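Local coordinates for protein TsrD (Streptomyces laurentii, PDB 5X7L) that belongs to the SnoaL-like polyketide cyclase family of the NTF2 clan, with helices packed against a four-stranded antiparallel sheet, at residues 35-40 with 116-121; 27-32 with 45-50; 81-86 with 101-106; 14-19 with 64-69. One frame throughout, in Å; residues are numbered along the deposited sequence.

Contact 1 of 4, residues 35-40 with 116-121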
loop_
_atom_site.group_PDB
_atom_site.type_symbol
_atom_site.label_atom_id
_atom_site.label_comp_id
_atom_site.label_asym_id
_atom_site.label_seq_id
_atom_site.Cartn_x
_atom_site.Cartn_y
_atom_site.Cartn_z
ATOM N N GLU B 35 1.132 20.443 12.616
ATOM C CA GLU B 35 2.178 20.688 11.622
ATOM C C GLU B 35 2.350 19.485 10.690
ATOM O O GLU B 35 3.458 19.184 10.240
ATOM C CB GLU B 35 3.500 21.027 12.316
ATOM C CG GLU B 35 3.404 22.252 13.215
ATOM C CD GLU B 35 4.716 22.589 13.891
ATOM O OE1 GLU B 35 5.163 21.805 14.754
ATOM O OE2 GLU B 35 5.298 23.641 13.562
ATOM N N TYR B 36 1.236 18.815 10.396
ATOM C CA TYR B 36 1.211 17.658 9.506
ATOM C C TYR B 36 1.970 17.915 8.210
ATOM O O TYR B 36 1.866 18.995 7.627
ATOM C CB TYR B 36 -0.233 17.278 9.169
ATOM C CG TYR B 36 -0.347 15.867 8.660
ATOM C CD1 TYR B 36 -0.434 14.807 9.548
ATOM C CD2 TYR B 36 -0.334 15.585 7.298
ATOM C CE1 TYR B 36 -0.512 13.503 9.102
ATOM C CE2 TYR B 36 -0.419 14.279 6.841
ATOM C CZ TYR B 36 -0.508 13.244 7.753
ATOM O OH TYR B 36 -0.591 11.940 7.328
ATOM N N ARG B 37 2.716 16.910 7.758
ATOM C CA ARG B 37 3.537 17.041 6.559
ATOM C C ARG B 37 3.041 16.098 5.469
ATOM O O ARG B 37 3.497 14.963 5.364
ATOM C CB ARG B 37 5.006 16.748 6.886
ATOM C CG ARG B 37 5.582 17.603 8.009
ATOM C CD ARG B 37 7.046 17.285 8.283
ATOM N NE ARG B 37 7.255 15.913 8.747
ATOM C CZ ARG B 37 7.232 15.520 10.021
ATOM N NH1 ARG B 37 6.993 16.384 11.000
ATOM N NH2 ARG B 37 7.446 14.245 10.320
ATOM N N HIS B 38 2.098 16.565 4.657
ATOM C CA HIS B 38 1.605 15.759 3.544
ATOM C C HIS B 38 2.734 15.571 2.522
ATOM O O HIS B 38 3.436 16.531 2.196
ATOM C CB HIS B 38 0.395 16.425 2.889
ATOM C CG HIS B 38 -0.399 15.506 2.018
ATOM N ND1 HIS B 38 0.077 15.016 0.822
ATOM C CD2 HIS B 38 -1.642 14.991 2.167
ATOM C CE1 HIS B 38 -0.833 14.234 0.273
ATOM N NE2 HIS B 38 -1.887 14.202 1.068
ATOM N N PRO B 39 2.923 14.337 2.014
ATOM C CA PRO B 39 4.026 14.087 1.071
ATOM C C PRO B 39 3.899 14.785 -0.291
ATOM O O PRO B 39 4.894 14.908 -1.000
ATOM C CB PRO B 39 3.992 12.564 0.888
ATOM C CG PRO B 39 2.605 12.162 1.254
ATOM C CD PRO B 39 2.217 13.093 2.364
ATOM N N ASN B 40 2.696 15.216 -0.650
ATOM C CA ASN B 40 2.461 15.957 -1.884
ATOM C C ASN B 40 2.630 17.451 -1.620
ATOM O O ASN B 40 1.839 18.030 -0.880
ATOM C CB ASN B 40 1.052 15.663 -2.414
ATOM C CG ASN B 40 0.773 16.316 -3.758
ATOM O OD1 ASN B 40 1.540 17.151 -4.235
ATOM N ND2 ASN B 40 -0.337 15.933 -4.376
ATOM N N LEU B 116 0.622 12.143 17.889
ATOM C CA LEU B 116 -0.293 12.339 16.760
ATOM C C LEU B 116 0.373 11.901 15.460
ATOM O O LEU B 116 1.598 11.858 15.371
ATOM C CB LEU B 116 -0.707 13.810 16.663
ATOM C CG LEU B 116 -1.477 14.370 17.862
ATOM C CD1 LEU B 116 -1.508 15.890 17.821
ATOM C CD2 LEU B 116 -2.896 13.816 17.915
ATOM N N PHE B 117 -0.426 11.584 14.446
ATOM C CA PHE B 117 0.136 11.296 13.127
ATOM C C PHE B 117 0.663 12.593 12.520
ATOM O O PHE B 117 -0.067 13.577 12.436
ATOM C CB PHE B 117 -0.903 10.685 12.186
ATOM C CG PHE B 117 -1.528 9.408 12.682
ATOM C CD1 PHE B 117 -0.800 8.476 13.416
ATOM C CD2 PHE B 117 -2.851 9.120 12.375
ATOM C CE1 PHE B 117 -1.391 7.298 13.847
ATOM C CE2 PHE B 117 -3.446 7.947 12.802
ATOM C CZ PHE B 117 -2.717 7.032 13.539
ATOM N N ALA B 118 1.924 12.593 12.095
ATOM C CA ALA B 118 2.577 13.809 11.601
ATOM C C ALA B 118 2.944 13.745 10.123
ATOM O O ALA B 118 3.259 14.767 9.515
ATOM C CB ALA B 118 3.822 14.105 12.427
ATOM N N GLN B 119 2.908 12.549 9.552
ATOM C CA GLN B 119 3.330 12.337 8.185
ATOM C C GLN B 119 2.848 10.954 7.757
ATOM O O GLN B 119 2.618 10.101 8.610
ATOM C CB GLN B 119 4.855 12.474 8.140
ATOM C CG GLN B 119 5.573 11.768 7.035
ATOM C CD GLN B 119 7.055 12.079 7.008
ATOM O OE1 GLN B 119 7.650 12.542 7.991
ATOM N NE2 GLN B 119 7.660 11.831 5.869
ATOM N N HIS B 120 2.671 10.732 6.456
ATOM C CA HIS B 120 2.309 9.404 5.966
ATOM C C HIS B 120 3.001 9.052 4.662
ATOM O O HIS B 120 3.475 9.923 3.932
ATOM C CB HIS B 120 0.791 9.262 5.783
ATOM C CG HIS B 120 0.242 10.032 4.622
ATOM N ND1 HIS B 120 -0.311 11.286 4.761
ATOM C CD2 HIS B 120 0.163 9.728 3.305
ATOM C CE1 HIS B 120 -0.709 11.722 3.580
ATOM N NE2 HIS B 120 -0.428 10.798 2.679
ATOM N N TRP B 121 3.039 7.747 4.402
ATOM C CA TRP B 121 3.412 7.163 3.122
ATOM C C TRP B 121 2.290 6.194 2.800
ATOM O O TRP B 121 1.852 5.454 3.676
ATOM C CB TRP B 121 4.728 6.393 3.210
ATOM C CG TRP B 121 5.890 7.174 3.727
ATOM C CD1 TRP B 121 6.858 7.788 2.987
ATOM C CD2 TRP B 121 6.221 7.414 5.103
ATOM N NE1 TRP B 121 7.771 8.396 3.814
ATOM C CE2 TRP B 121 7.405 8.182 5.117
ATOM C CE3 TRP B 121 5.634 7.051 6.323
ATOM C CZ2 TRP B 121 8.014 8.595 6.301
ATOM C CZ3 TRP B 121 6.240 7.465 7.500
ATOM C CH2 TRP B 121 7.420 8.228 7.478
#
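Y36 and H120 are joined by a hydrogen bond of 2.7 Å between OH and ND1, with ND1 lying at the edge of the phenol ring; the two rings meet rim to rim. P39 brings CD over a face of the same imidazole, 3.7 Å from the ring centroid, a CH-pi contact for which the compact proline ring is well suited. From another direction H120 turns its edge into the face of H38, its CE1 3.7 Å from CD2 of H38, with the planes at 87°. With chi1 at 72°, CG of H120 sits between backbone N and carbonyl carbon, on the side of these three residues.

Beside this aromatic cluster, R37 N donates to A118 O at 2.8 Å. The long, flexible arginine chain bends at chi3 and comes back to the strand, where NH2 reaches Q119 OE1 at 2.9 Å along a nearly straight bond (167°). OE1 lies in the guanidinium plane, while the amide itself stands nearly perpendicular to that plane. NH2 also forms a salt bridge with E113 of strand 101-113.

Further out, N40 N bonds ND1 of H38 in the ring plane at 3.0 Å, fixing that ring's rotation, and M50 packs on Y36 and H38. An isopropyl alcohol, probably from the crystallisation liquor, lies about 3 Å from the H120 side chain (nearest atoms), consistent with the pocket between sheet and helices usual in NTF2-like folds.

Contact 2 of 4, residues 27-32 with 45-50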
loop_
_atom_site.group_PDB
_atom_site.type_symbol
_atom_site.label_atom_id
_atom_site.label_comp_id
_atom_site.label_asym_id
_atom_site.label_seq_id
_atom_site.Cartn_x
_atom_site.Cartn_y
_atom_site.Cartn_z
ATOM N N HIS B 27 -12.579 15.873 13.724
ATOM C CA HIS B 27 -11.982 14.625 14.189
ATOM C C HIS B 27 -10.470 14.577 13.956
ATOM O O HIS B 27 -9.744 13.919 14.708
ATOM C CB HIS B 27 -12.639 13.431 13.510
ATOM C CG HIS B 27 -13.945 13.048 14.120
ATOM N ND1 HIS B 27 -14.037 12.493 15.377
ATOM C CD2 HIS B 27 -15.211 13.135 13.652
ATOM C CE1 HIS B 27 -15.305 12.256 15.660
ATOM N NE2 HIS B 27 -16.038 12.637 14.629
ATOM N N LEU B 28 -9.992 15.262 12.919
ATOM C CA LEU B 28 -8.560 15.293 12.627
ATOM C C LEU B 28 -7.753 15.971 13.728
ATOM O O LEU B 28 -6.569 15.691 13.890
ATOM C CB LEU B 28 -8.284 15.990 11.296
ATOM C CG LEU B 28 -8.899 15.323 10.067
ATOM C CD1 LEU B 28 -8.504 16.095 8.821
ATOM C CD2 LEU B 28 -8.479 13.861 9.950
ATOM N N ASP B 29 -8.379 16.860 14.488
ATOM C CA ASP B 29 -7.660 17.533 15.563
ATOM C C ASP B 29 -7.248 16.554 16.654
ATOM O O ASP B 29 -6.338 16.833 17.433
ATOM C CB ASP B 29 -8.506 18.663 16.139
ATOM C CG ASP B 29 -8.739 19.759 15.130
ATOM O OD1 ASP B 29 -7.743 20.244 14.551
ATOM O OD2 ASP B 29 -9.910 20.115 14.886
ATOM N N HIS B 30 -7.911 15.404 16.695
ATOM C CA HIS B 30 -7.636 14.394 17.706
ATOM C C HIS B 30 -6.737 13.270 17.213
ATOM O O HIS B 30 -6.432 12.358 17.975
ATOM C CB HIS B 30 -8.955 13.837 18.232
ATOM C CG HIS B 30 -9.849 14.897 18.784
ATOM N ND1 HIS B 30 -9.784 15.313 20.097
ATOM C CD2 HIS B 30 -10.786 15.673 18.189
ATOM C CE1 HIS B 30 -10.665 16.277 20.293
ATOM N NE2 HIS B 30 -11.282 16.519 19.151
ATOM N N CYS B 31 -6.299 13.333 15.958
ATOM C CA CYS B 31 -5.368 12.320 15.453
ATOM C C CYS B 31 -4.209 12.841 14.605
ATOM O O CYS B 31 -3.223 12.126 14.457
ATOM C CB CYS B 31 -6.116 11.231 14.675
ATOM S SG CYS B 31 -7.017 11.808 13.224
ATOM N N LEU B 32 -4.319 14.051 14.053
ATOM C CA LEU B 32 -3.249 14.608 13.221
ATOM C C LEU B 32 -2.525 15.758 13.898
ATOM O O LEU B 32 -3.134 16.596 14.562
ATOM C CB LEU B 32 -3.784 15.098 11.877
ATOM C CG LEU B 32 -4.573 14.115 11.011
ATOM C CD1 LEU B 32 -4.788 14.716 9.638
ATOM C CD2 LEU B 32 -3.898 12.757 10.894
ATOM N N ARG B 45 0.661 22.992 3.680
ATOM C CA ARG B 45 1.399 22.525 4.851
ATOM C C ARG B 45 0.529 22.540 6.101
ATOM O O ARG B 45 -0.350 23.392 6.255
ATOM C CB ARG B 45 2.648 23.377 5.100
ATOM C CG ARG B 45 3.715 23.303 4.018
ATOM C CD ARG B 45 4.197 21.880 3.790
ATOM N NE ARG B 45 3.393 21.190 2.781
ATOM C CZ ARG B 45 3.378 19.874 2.592
ATOM N NH1 ARG B 45 4.117 19.074 3.353
ATOM N NH2 ARG B 45 2.609 19.358 1.641
ATOM N N GLY B 46 0.797 21.594 6.992
ATOM C CA GLY B 46 0.080 21.502 8.250
ATOM C C GLY B 46 -1.253 20.795 8.121
ATOM O O GLY B 46 -1.611 20.275 7.060
ATOM N N ILE B 47 -1.999 20.786 9.216
ATOM C CA ILE B 47 -3.257 20.061 9.274
ATOM C C ILE B 47 -4.304 20.608 8.292
ATOM O O ILE B 47 -5.195 19.865 7.870
ATOM C CB ILE B 47 -3.792 20.027 10.734
ATOM C CG1 ILE B 47 -4.935 19.020 10.889
ATOM C CG2 ILE B 47 -4.191 21.418 11.222
ATOM C CD1 ILE B 47 -5.314 18.757 12.337
ATOM N N GLU B 48 -4.193 21.877 7.898
ATOM C CA GLU B 48 -5.126 22.440 6.915
ATOM C C GLU B 48 -5.151 21.650 5.604
ATOM O O GLU B 48 -6.195 21.547 4.965
ATOM C CB GLU B 48 -4.821 23.914 6.638
ATOM C CG GLU B 48 -5.400 24.859 7.685
ATOM C CD GLU B 48 -6.889 25.106 7.502
ATOM O OE1 GLU B 48 -7.275 25.623 6.435
ATOM O OE2 GLU B 48 -7.682 24.792 8.419
ATOM N N GLY B 49 -4.012 21.090 5.204
ATOM C CA GLY B 49 -3.965 20.274 3.998
ATOM C C GLY B 49 -4.873 19.058 4.084
ATOM O O GLY B 49 -5.520 18.681 3.104
HETATM N N MSE B 50 -4.922 18.441 5.259
HETATM C CA MSE B 50 -5.771 17.270 5.461
HETATM C C MSE B 50 -7.219 17.651 5.688
HETATM O O MSE B 50 -8.118 16.920 5.272
HETATM C CB MSE B 50 -5.234 16.415 6.606
HETATM C CG MSE B 50 -3.956 15.672 6.219
HETATM SE SE MSE B 50 -4.264 14.285 4.850
HETATM C CE MSE B 50 -5.089 12.927 5.990
#
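I47 drives its CD1 methyl into a shallow hollow of segment 27-32, and no hydrogen bond crosses the contact. The hollow has mixed walls: L28 O at 3.7 Å from I47 CD1, D29 OD1 at 3.6 Å from the same methyl, and CB of L32 at 4.0 Å from it. Isoleucine suits the place because its longer branch is extended: chi1 of -167° sets CG1 anti to the backbone N and chi2 of 169° extends CD1 beyond it, putting the slender methyl in front while the branched base stays near the helix.

The second bump comes from the opposite partner. L32 presses CD1 against the root of the M50 side chain, 3.5 Å from CB of M50, with CG of M50 almost as near. The two side chains cross at about a right angle. M50, modelled as selenomethionine, bends at both chi2 and chi3, and its CE comes back to 4.1 Å from L32 CD1. L28 completes the fit: its CD1 rests on the carbonyl end of M50, 3.7 Å from O.

The surface carrying the hollow is shaped by a tight turn in which L28 O takes bonds from both C31 N and L32 N. D29 is no apolar partner at its tip, since OD1 forms a salt bridge with R51, one residue beyond segment 45-50.

The contact sets the first turn of helix 47-60 against the loop that follows helix 6-22. Helix 6-22 lies close by, A19 touching L28 and Y20 touching M50, while C31 continues by a backbone bond to F117 of strand 116-124.

Contact 3 of 4, residues 81-86 with 101-106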
loop_
_atom_site.group_PDB
_atom_site.type_symbol
_atom_site.label_atom_id
_atom_site.label_comp_id
_atom_site.label_asym_id
_atom_site.label_seq_id
_atom_site.Cartn_x
_atom_site.Cartn_y
_atom_site.Cartn_z
ATOM N N ARG B 81 -4.480 -0.696 6.997
ATOM C CA ARG B 81 -5.021 -1.185 5.736
ATOM C C ARG B 81 -6.518 -0.922 5.756
ATOM O O ARG B 81 -7.206 -1.322 6.697
ATOM C CB ARG B 81 -4.740 -2.676 5.545
ATOM C CG ARG B 81 -5.288 -3.216 4.232
ATOM C CD ARG B 81 -4.733 -4.575 3.867
ATOM N NE ARG B 81 -5.127 -5.632 4.795
ATOM C CZ ARG B 81 -6.271 -6.312 4.733
ATOM N NH1 ARG B 81 -7.174 -6.038 3.796
ATOM N NH2 ARG B 81 -6.519 -7.271 5.619
HETATM N N MSE B 82 -7.019 -0.246 4.724
HETATM C CA MSE B 82 -8.396 0.239 4.714
HETATM C C MSE B 82 -9.074 -0.026 3.388
HETATM O O MSE B 82 -8.420 -0.306 2.377
HETATM C CB MSE B 82 -8.420 1.740 5.021
HETATM C CG MSE B 82 -7.964 2.039 6.446
HETATM SE SE MSE B 82 -7.753 3.945 6.806
HETATM C CE MSE B 82 -6.039 4.186 5.914
ATOM N N THR B 83 -10.402 0.056 3.414
ATOM C CA THR B 83 -11.237 -0.024 2.224
ATOM C C THR B 83 -12.027 1.278 2.113
ATOM O O THR B 83 -12.637 1.726 3.085
ATOM C CB THR B 83 -12.194 -1.229 2.286
ATOM O OG1 THR B 83 -11.427 -2.436 2.316
ATOM C CG2 THR B 83 -13.107 -1.260 1.070
ATOM N N PHE B 84 -12.010 1.865 0.920
ATOM C CA PHE B 84 -12.597 3.172 0.647
ATOM C C PHE B 84 -13.633 3.004 -0.456
ATOM O O PHE B 84 -13.303 2.540 -1.551
ATOM C CB PHE B 84 -11.480 4.129 0.225
ATOM C CG PHE B 84 -11.935 5.511 -0.148
ATOM C CD1 PHE B 84 -12.715 6.267 0.713
ATOM C CD2 PHE B 84 -11.518 6.083 -1.343
ATOM C CE1 PHE B 84 -13.099 7.552 0.369
ATOM C CE2 PHE B 84 -11.898 7.366 -1.691
ATOM C CZ PHE B 84 -12.691 8.101 -0.835
ATOM N N SER B 85 -14.884 3.351 -0.165
ATOM C CA SER B 85 -15.965 3.138 -1.123
ATOM C C SER B 85 -16.955 4.291 -1.103
ATOM O O SER B 85 -16.967 5.107 -0.180
ATOM C CB SER B 85 -16.694 1.820 -0.837
ATOM O OG SER B 85 -17.349 1.858 0.418
ATOM N N GLY B 86 -17.799 4.334 -2.127
ATOM C CA GLY B 86 -18.807 5.373 -2.250
ATOM C C GLY B 86 -19.301 5.476 -3.672
ATOM O O GLY B 86 -19.076 4.575 -4.482
ATOM N N ARG B 101 -20.445 3.695 -8.538
ATOM C CA ARG B 101 -19.907 3.135 -7.305
ATOM C C ARG B 101 -18.446 2.755 -7.479
ATOM O O ARG B 101 -18.015 2.367 -8.566
ATOM C CB ARG B 101 -20.680 1.877 -6.890
ATOM C CG ARG B 101 -22.142 2.077 -6.541
ATOM C CD ARG B 101 -22.323 2.775 -5.201
ATOM N NE ARG B 101 -21.583 2.134 -4.119
ATOM C CZ ARG B 101 -21.500 2.617 -2.882
ATOM N NH1 ARG B 101 -22.128 3.740 -2.554
ATOM N NH2 ARG B 101 -20.791 1.973 -1.965
ATOM N N PHE B 102 -17.695 2.839 -6.391
ATOM C CA PHE B 102 -16.331 2.330 -6.363
ATOM C C PHE B 102 -16.040 1.732 -4.997
ATOM O O PHE B 102 -16.688 2.072 -4.008
ATOM C CB PHE B 102 -15.317 3.440 -6.679
ATOM C CG PHE B 102 -15.277 4.533 -5.647
ATOM C CD1 PHE B 102 -16.104 5.642 -5.758
ATOM C CD2 PHE B 102 -14.419 4.446 -4.556
ATOM C CE1 PHE B 102 -16.074 6.645 -4.806
ATOM C CE2 PHE B 102 -14.389 5.446 -3.600
ATOM C CZ PHE B 102 -15.217 6.547 -3.725
ATOM N N SER B 103 -15.061 0.838 -4.955
ATOM C CA SER B 103 -14.528 0.322 -3.707
ATOM C C SER B 103 -13.091 -0.081 -3.976
ATOM O O SER B 103 -12.839 -0.943 -4.821
ATOM C CB SER B 103 -15.339 -0.869 -3.201
ATOM O OG SER B 103 -14.811 -1.328 -1.967
ATOM N N VAL B 104 -12.153 0.562 -3.283
ATOM C CA VAL B 104 -10.733 0.283 -3.480
ATOM C C VAL B 104 -10.003 0.157 -2.156
ATOM O O VAL B 104 -10.406 0.728 -1.141
ATOM C CB VAL B 104 -10.034 1.371 -4.332
ATOM C CG1 VAL B 104 -10.570 1.354 -5.753
ATOM C CG2 VAL B 104 -10.187 2.750 -3.703
ATOM N N GLY B 105 -8.905 -0.586 -2.187
ATOM C CA GLY B 105 -8.061 -0.740 -1.022
ATOM C C GLY B 105 -6.954 0.294 -0.982
ATOM O O GLY B 105 -6.531 0.836 -2.011
ATOM N N LEU B 106 -6.483 0.568 0.227
ATOM C CA LEU B 106 -5.328 1.427 0.427
ATOM C C LEU B 106 -4.600 0.970 1.679
ATOM O O LEU B 106 -5.180 0.295 2.539
ATOM C CB LEU B 106 -5.749 2.898 0.540
ATOM C CG LEU B 106 -6.671 3.253 1.716
ATOM C CD1 LEU B 106 -6.388 4.651 2.256
ATOM C CD2 LEU B 106 -8.147 3.090 1.376
HETATM O O HOH W 1 -19.903 3.124 0.475
#
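M82, F84 and G86 face L106, V104 and F102 as three hydrogen-bonded pairs of an antiparallel arrangement, giving six backbone bonds between strands whose directions differ by 164°. T83 with G105 and S85 with S103 form the non-hydrogen-bonded pairs between them.

On the face of F84 and V104, F102 sets CE2 over the F84 ring toward its rim, 3.7 Å from CE2 of F84; the rings are oblique, with planes at 59°. A chi1 of 65° places CG of F102 between its backbone N and carbonyl carbon, and the ring lies over the backbone of G86, whose N sits above the ring centre. Glycine fits here because it has no side chain to compete with the phenyl group. Farther along, L106 packs CD2 on CB of F84 at 3.7 Å and CD1 on CE of M82, a selenomethionine.

R101 lies with its guanidinium over G86 O. A water links its NH2 (2.8 Å) to S85 OG (2.9 Å), while NH1 forms a salt bridge with D63.

Strand 61-74 borders 81-86 on its other side, helix 126-132 packs on F102 and V104, helix 6-22 packs on M82, and R81 makes a cation-pi contact with W121 of the second subunit.

Contact 4 of 4, residues 14-19 with 64-69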
loop_
_atom_site.group_PDB
_atom_site.type_symbol
_atom_site.label_atom_id
_atom_site.label_comp_id
_atom_site.label_asym_id
_atom_site.label_seq_id
_atom_site.Cartn_x
_atom_site.Cartn_y
_atom_site.Cartn_z
ATOM N N GLU B 14 -9.659 5.624 15.227
ATOM C CA GLU B 14 -11.106 5.840 15.306
ATOM C C GLU B 14 -11.457 7.270 14.894
ATOM O O GLU B 14 -12.415 7.498 14.154
ATOM C CB GLU B 14 -11.638 5.540 16.709
ATOM C CG GLU B 14 -11.636 4.061 17.057
ATOM N N HIS B 15 -10.666 8.231 15.356
ATOM C CA HIS B 15 -10.869 9.618 14.954
ATOM C C HIS B 15 -10.602 9.827 13.469
ATOM O O HIS B 15 -11.342 10.548 12.802
ATOM C CB HIS B 15 -9.990 10.557 15.776
ATOM C CG HIS B 15 -10.508 10.805 17.156
ATOM N ND1 HIS B 15 -11.660 11.521 17.397
ATOM C CD2 HIS B 15 -10.033 10.439 18.369
ATOM C CE1 HIS B 15 -11.873 11.588 18.699
ATOM N NE2 HIS B 15 -10.900 10.939 19.312
ATOM N N PHE B 16 -9.547 9.203 12.956
ATOM C CA PHE B 16 -9.208 9.330 11.540
ATOM C C PHE B 16 -10.370 8.843 10.673
ATOM O O PHE B 16 -10.811 9.535 9.755
ATOM C CB PHE B 16 -7.932 8.547 11.224
ATOM C CG PHE B 16 -7.463 8.692 9.804
ATOM C CD1 PHE B 16 -6.707 9.790 9.419
ATOM C CD2 PHE B 16 -7.769 7.729 8.855
ATOM C CE1 PHE B 16 -6.267 9.924 8.111
ATOM C CE2 PHE B 16 -7.335 7.858 7.548
ATOM C CZ PHE B 16 -6.584 8.957 7.174
ATOM N N LEU B 17 -10.882 7.656 10.985
ATOM C CA LEU B 17 -11.995 7.085 10.232
ATOM C C LEU B 17 -13.240 7.965 10.326
ATOM O O LEU B 17 -13.928 8.183 9.326
ATOM C CB LEU B 17 -12.315 5.677 10.731
ATOM C CG LEU B 17 -11.208 4.629 10.572
ATOM C CD1 LEU B 17 -11.569 3.385 11.366
ATOM C CD2 LEU B 17 -10.951 4.290 9.110
ATOM N N ALA B 18 -13.521 8.474 11.524
ATOM C CA ALA B 18 -14.714 9.291 11.746
ATOM C C ALA B 18 -14.672 10.596 10.947
ATOM O O ALA B 18 -15.707 11.078 10.493
ATOM C CB ALA B 18 -14.892 9.580 13.228
ATOM N N ALA B 19 -13.484 11.171 10.774
ATOM C CA ALA B 19 -13.349 12.404 9.991
ATOM C C ALA B 19 -13.922 12.214 8.588
ATOM O O ALA B 19 -14.677 13.052 8.093
ATOM C CB ALA B 19 -11.894 12.836 9.912
ATOM N N LEU B 64 -19.964 7.887 1.308
ATOM C CA LEU B 64 -18.566 7.584 1.569
ATOM C C LEU B 64 -18.451 6.610 2.733
ATOM O O LEU B 64 -19.096 6.786 3.771
ATOM C CB LEU B 64 -17.788 8.866 1.871
ATOM C CG LEU B 64 -16.263 8.738 1.980
ATOM C CD1 LEU B 64 -15.604 10.046 1.581
ATOM C CD2 LEU B 64 -15.822 8.331 3.383
ATOM N N SER B 65 -17.634 5.579 2.553
ATOM C CA SER B 65 -17.309 4.665 3.637
ATOM C C SER B 65 -15.817 4.380 3.659
ATOM O O SER B 65 -15.226 4.023 2.639
ATOM C CB SER B 65 -18.088 3.355 3.503
ATOM O OG SER B 65 -17.742 2.452 4.541
ATOM N N LEU B 66 -15.220 4.542 4.834
ATOM C CA LEU B 66 -13.821 4.210 5.053
ATOM C C LEU B 66 -13.764 3.271 6.240
ATOM O O LEU B 66 -14.172 3.636 7.346
ATOM C CB LEU B 66 -12.993 5.470 5.321
ATOM C CG LEU B 66 -11.477 5.271 5.445
ATOM C CD1 LEU B 66 -10.884 4.796 4.126
ATOM C CD2 LEU B 66 -10.807 6.556 5.911
ATOM N N THR B 67 -13.287 2.054 6.005
ATOM C CA THR B 67 -13.257 1.044 7.053
ATOM C C THR B 67 -11.857 0.476 7.226
ATOM O O THR B 67 -11.053 0.453 6.291
ATOM C CB THR B 67 -14.258 -0.089 6.772
ATOM O OG1 THR B 67 -13.996 -0.649 5.483
ATOM C CG2 THR B 67 -15.690 0.440 6.817
ATOM N N LEU B 68 -11.579 0.043 8.451
ATOM C CA LEU B 68 -10.271 -0.455 8.833
ATOM C C LEU B 68 -10.223 -1.977 8.737
ATOM O O LEU B 68 -10.931 -2.676 9.463
ATOM C CB LEU B 68 -9.943 0.001 10.253
ATOM C CG LEU B 68 -8.545 -0.317 10.776
ATOM C CD1 LEU B 68 -7.467 0.346 9.937
ATOM C CD2 LEU B 68 -8.446 0.130 12.223
ATOM N N ASP B 69 -9.395 -2.478 7.828
ATOM C CA ASP B 69 -9.241 -3.916 7.619
ATOM C C ASP B 69 -8.176 -4.519 8.521
ATOM O O ASP B 69 -8.301 -5.663 8.954
ATOM C CB ASP B 69 -8.887 -4.202 6.161
ATOM C CG ASP B 69 -9.976 -3.771 5.208
ATOM O OD1 ASP B 69 -11.128 -4.218 5.382
ATOM O OD2 ASP B 69 -9.679 -2.984 4.286
#
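L17 and L66 meet without a hydrogen bond, a methyl of L17 lying against the side chain and carbonyl of L66, and polar bonds hold the strand next to this packing: OD2 of D69 is hydrogen-bonded to OG1 of T83, with NH1 of R81 as a long, weak ionic partner. Nearer the contact, L66 N bonds OD1 of N21, one helical turn after L17, so the strand is also tied to helix 6-22 by a polar link.

Between those anchors the packing is carried by the fork of L17. Its CD2 lies 3.8 Å from CG of L66 and 3.7 Å from L66 O, while CD1 reaches CB of L68 at 3.9 Å. The two methyls therefore bridge alternate strand residues, and L17 crosses both leucines at about a right angle. A forked side chain is apt for this, since L66 and L68 project from the same face of the strand toward the helix. In L17, chi1 of -63° sets CG anti to the carbonyl carbon, and chi2 of 168° then turns the methyls to L66 and L68. F16 adds a lighter touch, CE2 standing 4.1 Å from CD2 of L66 in an oblique approach.

The short axes run nearly antiparallel at 161° and come within 8.3 Å, a spacing bridged by the side chains of L17, L66 and L68, with F16 at one side.

Helix 6-22 thus lies on the sheet at its outer strand 61-74. F16 also meets F110 of strand 101-113 edge-to-face and touches M50 of helix 47-60, while T67 bonds by its backbone to T83 of the neighbouring strand 77-88.

From the N terminus, helix 6-22 opens contact 4, which closes when the chain reaches strand 61-74. Contact 2 begins and ends within that span, joining the loop after the first helix to the start of helix 47-60. Contact 1 opens at 35-40, between the two halves of contact 2, and closes last, on strand 116-124; it therefore crosses both contact 2 and contact 4. Contact 3 pairs 81-86 with 101-106 after contact 4 has closed and lies entirely within the span of contact 1. Contacts 1, 3 and 4 all reach the four-stranded sheet, whereas contact 2 joins elements beside it, its centre about 9 Å from that of contact 1.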